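Local coordinates for protein DNA polymerase sliding clamp 2 (Thermococcus kodakarensis, PDB 3LX2) that probably acts as a ring-shaped homotrimeric sliding clamp that encircles DNA and tethers the replicative polymerase and other proteins to it, at residues E21-G35 with Y61-K74. Sequence-based numbering, arbitrary orientation.
Sequences EKFFDEAVFQVNMEG and YSVESEEAIAFDLK
Phe29 and Phe71 meet as a T-shaped pair: the CZ corner of Phe71 points at the face of Phe29, with centroids 5.5 Å apart and planes at 87°. Phe71 gets there because its CG sits between the backbone N and the carbonyl carbon (chi1 44°), which carries the ring diagonally across to strand 26-31 and brings Ala27 O over one face, toward the rim of the ring. On the same side of the sheet, Ile69 CG1 packs against Val31 CG2 at 3.9 Å, while the other branch, Val31 CG1, crosses to Val63 CG2; Phe3 of strand 3-7 touches all three residues. The opposite face carries smaller contacts, Val28 CG1 on Ala68 CB, and the Gln30 amide bent back over the Glu67-Ala68 peptide.

Backbone pairing fixes this register. Strands 26-31 and 67-72 run antiparallel at 158°, with reciprocal N-H...O bonds at Ala27-Phe71, Phe29-Ile69 and Val31-Glu67.

Beyond the paired strands, further contacts hold both ends. Tyr61, its CG anti to the backbone N, donates OH to Asn32 O at 2.7 Å; the acceptor lies in the ring plane. Glu66 reaches across the turn with an extended chain, and its OE2 takes Met33 N at 2.9 Å on the anti side of the carboxylate, somewhat out of its plane. At the far end, Leu73 N adds one more backbone bond, to Asp25 O at 2.9 Å. Leu73 CD1 packs against both Phe24 CB and Ala27 CB, and Glu21 OE2 forms a long salt bridge with Lys74 NZ at 3.6 Å.

Strand 67-72 forms an edge, within this chain, of the long antiparallel sheet and leads directly into helix 73-80, with Asp72 at the N-cap position; this strand-to-helix passage belongs to the N-terminal domain of the PCNA sliding-clamp fold.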
loop_
_atom_site.group_PDB
_atom_site.type_symbol
_atom_site.label_atom_id
_atom_site.label_comp_id
_atom_site.label_asym_id
_atom_site.label_seq_id
_atom_site.Cartn_x
_atom_site.Cartn_y
_atom_site.Cartn_z
ATOM N N GLU A 21 -13.346 -17.908 0.542
ATOM C CA GLU A 21 -12.773 -18.037 -0.803
ATOM C C GLU A 21 -11.366 -18.610 -0.706
ATOM O O GLU A 21 -10.827 -19.142 -1.685
ATOM C CB GLU A 21 -12.757 -16.681 -1.491
ATOM C CG GLU A 21 -12.425 -16.677 -3.004
ATOM C CD GLU A 21 -10.956 -16.701 -3.252
ATOM O OE1 GLU A 21 -10.233 -16.089 -2.451
ATOM O OE2 GLU A 21 -10.495 -17.339 -4.222
ATOM N N LYS A 22 -10.757 -18.495 0.466
ATOM C CA LYS A 22 -9.388 -18.957 0.613
ATOM C C LYS A 22 -9.337 -20.463 0.479
ATOM O O LYS A 22 -8.353 -20.954 0.032
ATOM C CB LYS A 22 -8.772 -18.531 1.962
ATOM C CG LYS A 22 -8.416 -17.036 2.046
ATOM C CD LYS A 22 -7.493 -16.649 0.880
ATOM C CE LYS A 22 -7.318 -15.155 0.771
ATOM N NZ LYS A 22 -6.525 -14.675 1.917
ATOM N N PHE A 23 -10.429 -21.162 0.827
ATOM C CA PHE A 23 -10.448 -22.628 0.884
ATOM C C PHE A 23 -11.288 -23.329 -0.142
ATOM O O PHE A 23 -11.011 -24.496 -0.442
ATOM C CB PHE A 23 -10.933 -23.116 2.259
ATOM C CG PHE A 23 -10.137 -22.563 3.386
ATOM C CD1 PHE A 23 -8.871 -23.091 3.675
ATOM C CD2 PHE A 23 -10.615 -21.480 4.130
ATOM C CE1 PHE A 23 -8.098 -22.568 4.730
ATOM C CE2 PHE A 23 -9.847 -20.958 5.179
ATOM C CZ PHE A 23 -8.579 -21.515 5.478
ATOM N N PHE A 24 -12.324 -22.646 -0.630
ATOM C CA PHE A 24 -13.314 -23.215 -1.529
ATOM C C PHE A 24 -13.537 -22.357 -2.739
ATOM O O PHE A 24 -13.532 -21.149 -2.656
ATOM C CB PHE A 24 -14.643 -23.395 -0.816
ATOM C CG PHE A 24 -14.503 -23.848 0.596
ATOM C CD1 PHE A 24 -14.146 -25.170 0.884
ATOM C CD2 PHE A 24 -14.682 -22.964 1.627
ATOM C CE1 PHE A 24 -14.006 -25.588 2.209
ATOM C CE2 PHE A 24 -14.542 -23.365 2.925
ATOM C CZ PHE A 24 -14.193 -24.679 3.226
ATOM N N ASP A 25 -13.775 -23.003 -3.867
ATOM C CA ASP A 25 -13.974 -22.297 -5.116
ATOM C C ASP A 25 -15.437 -21.834 -5.189
ATOM O O ASP A 25 -15.737 -20.813 -5.803
ATOM C CB ASP A 25 -13.621 -23.212 -6.303
ATOM C CG ASP A 25 -12.205 -23.815 -6.185
ATOM O OD1 ASP A 25 -11.228 -23.065 -5.989
ATOM O OD2 ASP A 25 -12.055 -25.063 -6.299
ATOM N N GLU A 26 -16.310 -22.608 -4.545
ATOM C CA GLU A 26 -17.733 -22.455 -4.642
ATOM C C GLU A 26 -18.323 -22.689 -3.283
ATOM O O GLU A 26 -17.792 -23.485 -2.495
ATOM C CB GLU A 26 -18.345 -23.497 -5.593
ATOM C CG GLU A 26 -17.480 -23.831 -6.838
ATOM C CD GLU A 26 -18.262 -24.591 -7.913
ATOM O OE1 GLU A 26 -18.933 -25.621 -7.554
ATOM O OE2 GLU A 26 -18.209 -24.142 -9.107
ATOM N N ALA A 27 -19.425 -22.000 -2.975
ATOM C CA ALA A 27 -20.112 -22.323 -1.751
ATOM C C ALA A 27 -21.597 -22.536 -1.933
ATOM O O ALA A 27 -22.250 -21.869 -2.724
ATOM C CB ALA A 27 -19.854 -21.293 -0.761
ATOM N N VAL A 28 -22.110 -23.512 -1.204
ATOM C CA VAL A 28 -23.524 -23.742 -1.115
ATOM C C VAL A 28 -24.164 -23.085 0.103
ATOM O O VAL A 28 -23.904 -23.446 1.243
ATOM C CB VAL A 28 -23.788 -25.265 -1.040
ATOM C CG1 VAL A 28 -25.315 -25.559 -0.980
ATOM C CG2 VAL A 28 -23.089 -25.995 -2.228
ATOM N N PHE A 29 -25.069 -22.161 -0.137
ATOM C CA PHE A 29 -25.748 -21.511 0.963
ATOM C C PHE A 29 -27.122 -22.108 1.152
ATOM O O PHE A 29 -27.981 -21.996 0.301
ATOM C CB PHE A 29 -25.826 -20.012 0.711
ATOM C CG PHE A 29 -24.656 -19.227 1.280
ATOM C CD1 PHE A 29 -23.532 -19.869 1.791
ATOM C CD2 PHE A 29 -24.686 -17.830 1.309
ATOM C CE1 PHE A 29 -22.468 -19.160 2.306
ATOM C CE2 PHE A 29 -23.606 -17.119 1.819
ATOM C CZ PHE A 29 -22.500 -17.799 2.327
ATOM N N GLN A 30 -27.333 -22.772 2.271
ATOM C CA GLN A 30 -28.689 -23.156 2.573
ATOM C C GLN A 30 -29.439 -21.968 3.172
ATOM O O GLN A 30 -29.199 -21.554 4.299
ATOM C CB GLN A 30 -28.763 -24.364 3.487
ATOM C CG GLN A 30 -30.203 -24.842 3.745
ATOM C CD GLN A 30 -30.801 -25.552 2.521
ATOM O OE1 GLN A 30 -30.112 -26.381 1.862
ATOM N NE2 GLN A 30 -32.076 -25.222 2.195
ATOM N N VAL A 31 -30.361 -21.445 2.380
ATOM C CA VAL A 31 -31.165 -20.335 2.799
ATOM C C VAL A 31 -32.480 -20.825 3.382
ATOM O O VAL A 31 -33.372 -21.242 2.630
ATOM C CB VAL A 31 -31.477 -19.412 1.623
ATOM C CG1 VAL A 31 -32.062 -18.156 2.127
ATOM C CG2 VAL A 31 -30.253 -19.157 0.803
ATOM N N ASN A 32 -32.609 -20.727 4.707
ATOM C CA ASN A 32 -33.821 -21.136 5.422
ATOM C C ASN A 32 -34.592 -20.011 6.054
ATOM O O ASN A 32 -34.130 -18.860 6.084
ATOM C CB ASN A 32 -33.464 -22.097 6.528
ATOM C CG ASN A 32 -32.800 -23.284 6.014
ATOM O OD1 ASN A 32 -33.025 -23.654 4.852
ATOM N ND2 ASN A 32 -31.927 -23.890 6.822
ATOM N N MET A 33 -35.761 -20.361 6.587
ATOM C CA MET A 33 -36.640 -19.375 7.193
ATOM C C MET A 33 -35.932 -18.763 8.374
ATOM O O MET A 33 -35.990 -17.580 8.563
ATOM C CB MET A 33 -37.931 -20.027 7.652
ATOM C CG MET A 33 -39.000 -20.088 6.592
ATOM S SD MET A 33 -40.051 -18.655 6.853
ATOM C CE MET A 33 -40.621 -19.017 8.543
ATOM N N GLU A 34 -35.229 -19.564 9.156
ATOM C CA GLU A 34 -34.648 -19.023 10.377
ATOM C C GLU A 34 -33.184 -18.521 10.189
ATOM O O GLU A 34 -32.582 -17.907 11.105
ATOM C CB GLU A 34 -34.875 -19.987 11.582
ATOM C CG GLU A 34 -34.165 -21.377 11.539
ATOM C CD GLU A 34 -34.669 -22.394 10.445
ATOM O OE1 GLU A 34 -35.744 -22.217 9.792
ATOM O OE2 GLU A 34 -33.944 -23.409 10.256
ATOM N N GLY A 35 -32.655 -18.724 8.985
ATOM C CA GLY A 35 -31.362 -18.189 8.705
ATOM C C GLY A 35 -30.617 -18.862 7.588
ATOM O O GLY A 35 -31.209 -19.612 6.841
ATOM N N TYR A 61 -35.237 -9.614 6.663
ATOM C CA TYR A 61 -34.977 -10.947 6.318
ATOM C C TYR A 61 -36.307 -11.425 5.892
ATOM O O TYR A 61 -37.261 -11.259 6.638
ATOM C CB TYR A 61 -34.548 -11.717 7.546
ATOM C CG TYR A 61 -34.031 -13.072 7.168
ATOM C CD1 TYR A 61 -32.686 -13.240 6.854
ATOM C CD2 TYR A 61 -34.880 -14.197 7.117
ATOM C CE1 TYR A 61 -32.183 -14.475 6.505
ATOM C CE2 TYR A 61 -34.387 -15.433 6.769
ATOM C CZ TYR A 61 -33.029 -15.565 6.459
ATOM O OH TYR A 61 -32.471 -16.769 6.092
ATOM N N SER A 62 -36.379 -12.011 4.706
ATOM C CA SER A 62 -37.622 -12.590 4.259
ATOM C C SER A 62 -37.435 -13.628 3.167
ATOM O O SER A 62 -36.963 -13.305 2.065
ATOM C CB SER A 62 -38.643 -11.493 3.858
ATOM O OG SER A 62 -39.354 -11.889 2.708
ATOM N N VAL A 63 -37.802 -14.874 3.515
ATOM C CA VAL A 63 -37.705 -16.046 2.628
ATOM C C VAL A 63 -39.045 -16.773 2.467
ATOM O O VAL A 63 -39.799 -16.954 3.440
ATOM C CB VAL A 63 -36.704 -17.102 3.182
ATOM C CG1 VAL A 63 -36.722 -18.366 2.304
ATOM C CG2 VAL A 63 -35.285 -16.507 3.345
ATOM N N GLU A 64 -39.340 -17.191 1.245
ATOM C CA GLU A 64 -40.554 -17.964 1.004
ATOM C C GLU A 64 -40.251 -19.454 1.063
ATOM O O GLU A 64 -40.197 -20.033 2.148
ATOM C CB GLU A 64 -41.172 -17.561 -0.313
ATOM C CG GLU A 64 -41.138 -16.077 -0.439
ATOM C CD GLU A 64 -42.457 -15.501 -0.733
ATOM O OE1 GLU A 64 -43.075 -15.965 -1.728
ATOM O OE2 GLU A 64 -42.859 -14.580 0.027
ATOM N N SER A 65 -40.029 -20.070 -0.083
ATOM C CA SER A 65 -39.502 -21.413 -0.083
ATOM C C SER A 65 -38.009 -21.423 0.287
ATOM O O SER A 65 -37.207 -20.693 -0.302
ATOM C CB SER A 65 -39.713 -22.075 -1.439
ATOM O OG SER A 65 -40.919 -22.834 -1.428
ATOM N N GLU A 66 -37.666 -22.272 1.252
ATOM C CA GLU A 66 -36.315 -22.570 1.612
ATOM C C GLU A 66 -35.628 -23.334 0.523
ATOM O O GLU A 66 -36.179 -24.288 -0.003
ATOM C CB GLU A 66 -36.315 -23.465 2.850
ATOM C CG GLU A 66 -37.410 -23.125 3.862
ATOM C CD GLU A 66 -37.139 -23.699 5.233
ATOM O OE1 GLU A 66 -37.049 -24.958 5.336
ATOM O OE2 GLU A 66 -37.042 -22.889 6.203
ATOM N N GLU A 67 -34.399 -22.937 0.218
ATOM C CA GLU A 67 -33.598 -23.607 -0.774
ATOM C C GLU A 67 -32.109 -23.293 -0.628
ATOM O O GLU A 67 -31.721 -22.265 -0.041
ATOM C CB GLU A 67 -34.067 -23.255 -2.184
ATOM C CG GLU A 67 -33.863 -21.813 -2.588
ATOM C CD GLU A 67 -33.768 -21.642 -4.113
ATOM O OE1 GLU A 67 -34.525 -20.803 -4.663
ATOM O OE2 GLU A 67 -32.931 -22.345 -4.758
ATOM N N ALA A 68 -31.306 -24.206 -1.175
ATOM C CA ALA A 68 -29.880 -24.054 -1.330
ATOM C C ALA A 68 -29.541 -23.349 -2.614
ATOM O O ALA A 68 -29.978 -23.773 -3.696
ATOM C CB ALA A 68 -29.222 -25.408 -1.333
ATOM N N ILE A 69 -28.733 -22.298 -2.507
ATOM C CA ILE A 69 -28.112 -21.679 -3.675
ATOM C C ILE A 69 -26.613 -21.889 -3.644
ATOM O O ILE A 69 -26.009 -22.064 -2.571
ATOM C CB ILE A 69 -28.382 -20.172 -3.774
ATOM C CG1 ILE A 69 -28.166 -19.506 -2.418
ATOM C CG2 ILE A 69 -29.788 -19.910 -4.334
ATOM C CD1 ILE A 69 -28.277 -18.003 -2.458
ATOM N N ALA A 70 -25.998 -21.844 -4.812
ATOM C CA ALA A 70 -24.597 -22.121 -4.935
ATOM C C ALA A 70 -24.012 -21.176 -5.974
ATOM O O ALA A 70 -24.643 -20.879 -6.985
ATOM C CB ALA A 70 -24.380 -23.604 -5.352
ATOM N N PHE A 71 -22.807 -20.687 -5.727
ATOM C CA PHE A 71 -22.242 -19.713 -6.651
ATOM C C PHE A 71 -20.739 -19.618 -6.504
ATOM O O PHE A 71 -20.160 -20.120 -5.549
ATOM C CB PHE A 71 -22.902 -18.340 -6.452
ATOM C CG PHE A 71 -23.052 -17.983 -5.020
ATOM C CD1 PHE A 71 -22.032 -17.333 -4.354
ATOM C CD2 PHE A 71 -24.187 -18.359 -4.319
ATOM C CE1 PHE A 71 -22.151 -17.047 -3.006
ATOM C CE2 PHE A 71 -24.317 -18.073 -2.986
ATOM C CZ PHE A 71 -23.298 -17.400 -2.328
ATOM N N ASP A 72 -20.109 -18.951 -7.453
ATOM C CA ASP A 72 -18.676 -18.914 -7.448
ATOM C C ASP A 72 -18.154 -17.915 -6.381
ATOM O O ASP A 72 -18.516 -16.735 -6.391
ATOM C CB ASP A 72 -18.164 -18.628 -8.835
ATOM C CG ASP A 72 -16.740 -18.900 -8.937
ATOM O OD1 ASP A 72 -16.314 -20.035 -8.660
ATOM O OD2 ASP A 72 -16.013 -17.975 -9.275
ATOM N N LEU A 73 -17.328 -18.418 -5.451
ATOM C CA LEU A 73 -16.965 -17.621 -4.299
ATOM C C LEU A 73 -16.140 -16.408 -4.757
ATOM O O LEU A 73 -16.391 -15.267 -4.363
ATOM C CB LEU A 73 -16.272 -18.459 -3.218
ATOM C CG LEU A 73 -17.081 -19.077 -2.062
ATOM C CD1 LEU A 73 -16.371 -20.249 -1.319
ATOM C CD2 LEU A 73 -17.508 -18.039 -1.031
ATOM N N LYS A 74 -15.198 -16.648 -5.651
ATOM C CA LYS A 74 -14.360 -15.594 -6.119
ATOM C C LYS A 74 -15.147 -14.578 -6.918
ATOM O O LYS A 74 -14.728 -13.454 -6.992
ATOM C CB LYS A 74 -13.195 -16.158 -6.947
ATOM C CG LYS A 74 -12.307 -15.087 -7.539
ATOM C CD LYS A 74 -11.216 -15.609 -8.514
ATOM C CE LYS A 74 -10.107 -16.379 -7.801
ATOM N NZ LYS A 74 -10.415 -17.828 -7.753
#